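PDB 3QR3: endoglucanase EG-II from Hypocrea jecorina, which hydrolyses internal beta-1,4-glucosidic bonds of cellulose as an endoglucanase with a TIM-barrel catalytic domain of glycosyl hydrolase family 5. Local coordinates for residues D223-N226 with S227-A231. Residues are numbered along the deposited sequence; the frame is centred on the assembly and turned at random.
With SO4 (sulfate ion), chain F.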
ATOM      1  N   ASP A 223      -0.449   5.872  17.017  1.00 21.22           N
ATOM      2  CA  ASP A 223      -1.326   6.018  18.169  1.00 24.86           C
ATOM      3  C   ASP A 223      -1.132   4.879  19.169  1.00 23.39           C
ATOM      4  O   ASP A 223      -0.407   3.918  18.901  1.00 26.43           O
ATOM      5  CB  ASP A 223      -2.796   6.200  17.760  1.00 23.57           C
ATOM      6  CG  ASP A 223      -3.323   5.073  16.887  1.00 28.76           C
ATOM      7  OD1 ASP A 223      -2.516   4.244  16.411  1.00 27.48           O
ATOM      8  OD2 ASP A 223      -4.561   5.023  16.675  1.00 27.89           O
ATOM      9  N   SER A 224      -1.777   5.005  20.326  1.00 23.13           N
ATOM     10  CA  SER A 224      -1.549   4.105  21.460  1.00 28.03           C
ATOM     11  C   SER A 224      -1.744   2.607  21.179  1.00 30.87           C
ATOM     12  O   SER A 224      -1.084   1.770  21.801  1.00 33.29           O
ATOM     13  CB  SER A 224      -2.408   4.539  22.656  1.00 31.78           C
ATOM     14  OG  SER A 224      -3.775   4.638  22.290  1.00 35.42           O
ATOM     15  N   ASP A 225      -2.641   2.261  20.256  1.00 29.44           N
ATOM     16  CA  ASP A 225      -2.894   0.850  19.950  1.00 24.67           C
ATOM     17  C   ASP A 225      -2.516   0.451  18.519  1.00 27.91           C
ATOM     18  O   ASP A 225      -2.972  -0.574  18.014  1.00 25.61           O
ATOM     19  CB  ASP A 225      -4.360   0.504  20.203  1.00 33.65           C
ATOM     20  CG  ASP A 225      -5.302   1.312  19.338  1.00 32.81           C
ATOM     21  OD1 ASP A 225      -4.817   2.198  18.600  1.00 31.30           O
ATOM     22  OD2 ASP A 225      -6.526   1.069  19.402  1.00 36.70           O
ATOM     23  N   ASN A 226      -1.689   1.262  17.866  1.00 25.83           N
ATOM     24  CA  ASN A 226      -1.208   0.940  16.523  1.00 18.10           C
ATOM     25  C   ASN A 226      -2.322   0.685  15.515  1.00 24.39           C
ATOM     26  O   ASN A 226      -2.188  -0.168  14.644  1.00 25.98           O
ATOM     27  CB  ASN A 226      -0.263  -0.264  16.569  1.00 19.83           C
ATOM     28  CG  ASN A 226       0.485  -0.465  15.265  1.00 23.32           C
ATOM     29  OD1 ASN A 226       1.007   0.489  14.680  1.00 21.58           O
ATOM     30  ND2 ASN A 226       0.545  -1.706  14.804  1.00 24.40           N
ATOM     31  N   SER A 227      -3.422   1.424  15.642  1.00 23.47           N
ATOM     32  CA  SER A 227      -4.601   1.204  14.813  1.00 24.44           C
ATOM     33  C   SER A 227      -4.814   2.323  13.793  1.00 23.63           C
ATOM     34  O   SER A 227      -5.588   2.181  12.852  1.00 24.18           O
ATOM     35  CB  SER A 227      -5.849   1.095  15.697  1.00 27.90           C
ATOM     36  OG  SER A 227      -6.151   2.349  16.302  1.00 29.77           O
ATOM     37  N   GLY A 228      -4.142   3.451  13.999  1.00 21.65           N
ATOM     38  CA  GLY A 228      -4.375   4.619  13.165  1.00 22.02           C
ATOM     39  C   GLY A 228      -5.795   5.169  13.249  1.00 23.55           C
ATOM     40  O   GLY A 228      -6.286   5.768  12.290  1.00 21.56           O
ATOM     41  N   THR A 229      -6.457   4.974  14.390  1.00 19.90           N
ATOM     42  CA  THR A 229      -7.833   5.453  14.559  1.00 25.03           C
ATOM     43  C   THR A 229      -7.949   6.650  15.504  1.00 29.68           C
ATOM     44  O   THR A 229      -9.021   7.225  15.641  1.00 24.77           O
ATOM     45  CB  THR A 229      -8.792   4.341  15.066  1.00 25.90           C
ATOM     46  OG1 THR A 229      -8.302   3.808  16.300  1.00 28.88           O
ATOM     47  CG2 THR A 229      -8.920   3.217  14.044  1.00 23.72           C
ATOM     48  N   HIS A 230      -6.853   7.018  16.160  1.00 26.40           N
ATOM     49  CA  HIS A 230      -6.858   8.171  17.053  1.00 27.88           C
ATOM     50  C   HIS A 230      -6.055   9.297  16.433  1.00 26.32           C
ATOM     51  O   HIS A 230      -5.091   9.053  15.708  1.00 24.53           O
ATOM     52  CB  HIS A 230      -6.257   7.819  18.413  1.00 28.08           C
ATOM     53  CG  HIS A 230      -6.834   6.581  19.021  1.00 35.18           C
ATOM     54  ND1 HIS A 230      -6.312   5.326  18.786  1.00 35.99           N
ATOM     55  CD2 HIS A 230      -7.895   6.403  19.842  1.00 37.90           C
ATOM     56  CE1 HIS A 230      -7.030   4.427  19.437  1.00 43.80           C
ATOM     57  NE2 HIS A 230      -7.995   5.053  20.087  1.00 45.29           N
ATOM     58  N   ALA A 231      -6.459  10.527  16.725  1.00 18.94           N
ATOM     59  CA  ALA A 231      -5.760  11.709  16.240  1.00 27.53           C
ATOM     60  C   ALA A 231      -4.365  11.827  16.843  1.00 29.03           C
ATOM     61  O   ALA A 231      -3.405  12.121  16.134  1.00 27.54           O
ATOM     62  CB  ALA A 231      -6.579  12.976  16.536  1.00 23.35           C
TER
HETATM   63  S   SO4 F 343      -7.885  11.135  19.937  0.46 27.63           S
HETATM   64  O1  SO4 F 343      -8.408  10.241  20.969  0.87 46.59           O
HETATM   65  O2  SO4 F 343      -6.447  10.926  19.834  1.00 36.46           O
HETATM   66  O3  SO4 F 343      -8.539  10.835  18.659  0.78 32.51           O
HETATM   67  O4  SO4 F 343      -8.143  12.526  20.294  0.72 35.56           O
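The carboxylate of Asp223 gathers the backbone amides of Ser227 to His230, and the ring of His230 joins them. The site is a loop of the TIM barrel, between strand 214-219 and helix 238-251. A type I beta turn from Asp223 to Asn226 brings the chain back over the acid. Asp223 holds CG between its backbone N and carbonyl carbon (chi1 56°), which turns both oxygens to the returning backbone. OD1 accepts from Gly228 N at 3.0 Å on its syn side, and more weakly from Ser227 N. OD2 takes three donors. Thr229 N meets Asp223 OD2 on the syn side, and His230 N meets it on the anti side, 3.1 Å from Asp223 OD2. His230 ND1 lies 2.8 Å from Asp223 OD2 and reaches it from above the carboxylate plane. The same bond lies close to the imidazole plane, and the two flat groups are turned 59° apart. This His-carboxylate bond fixes the ring rotation, and the carboxylate would probably stabilise a positive charge on the ring. An alanine in place of Asp223 would probably leave the amides of Gly228 and His230 without their acceptor and the His230 ring free to turn.

Asp225 adds a second carboxylate at the ring edge, with OD1 3.3 Å from His230 CE1. Its OD1 also accepts from Ser227 OG at 2.7 Å. Ser227 OG in turn accepts from Thr229 N, an ST turn, and from Thr229 OG1. Thr229 OG1 sits over one face of the imidazole, near the rim. Asn226 points its amide elsewhere, and its OD1 accepts from Tyr221 N. Beyond the histidine, a sulfate ion, probably from the crystallisation liquor, is bound by backbone amides, including that of Glu232. Ala231 N meets sulfate O3 at 2.9 Å in a nearly straight bond (168°).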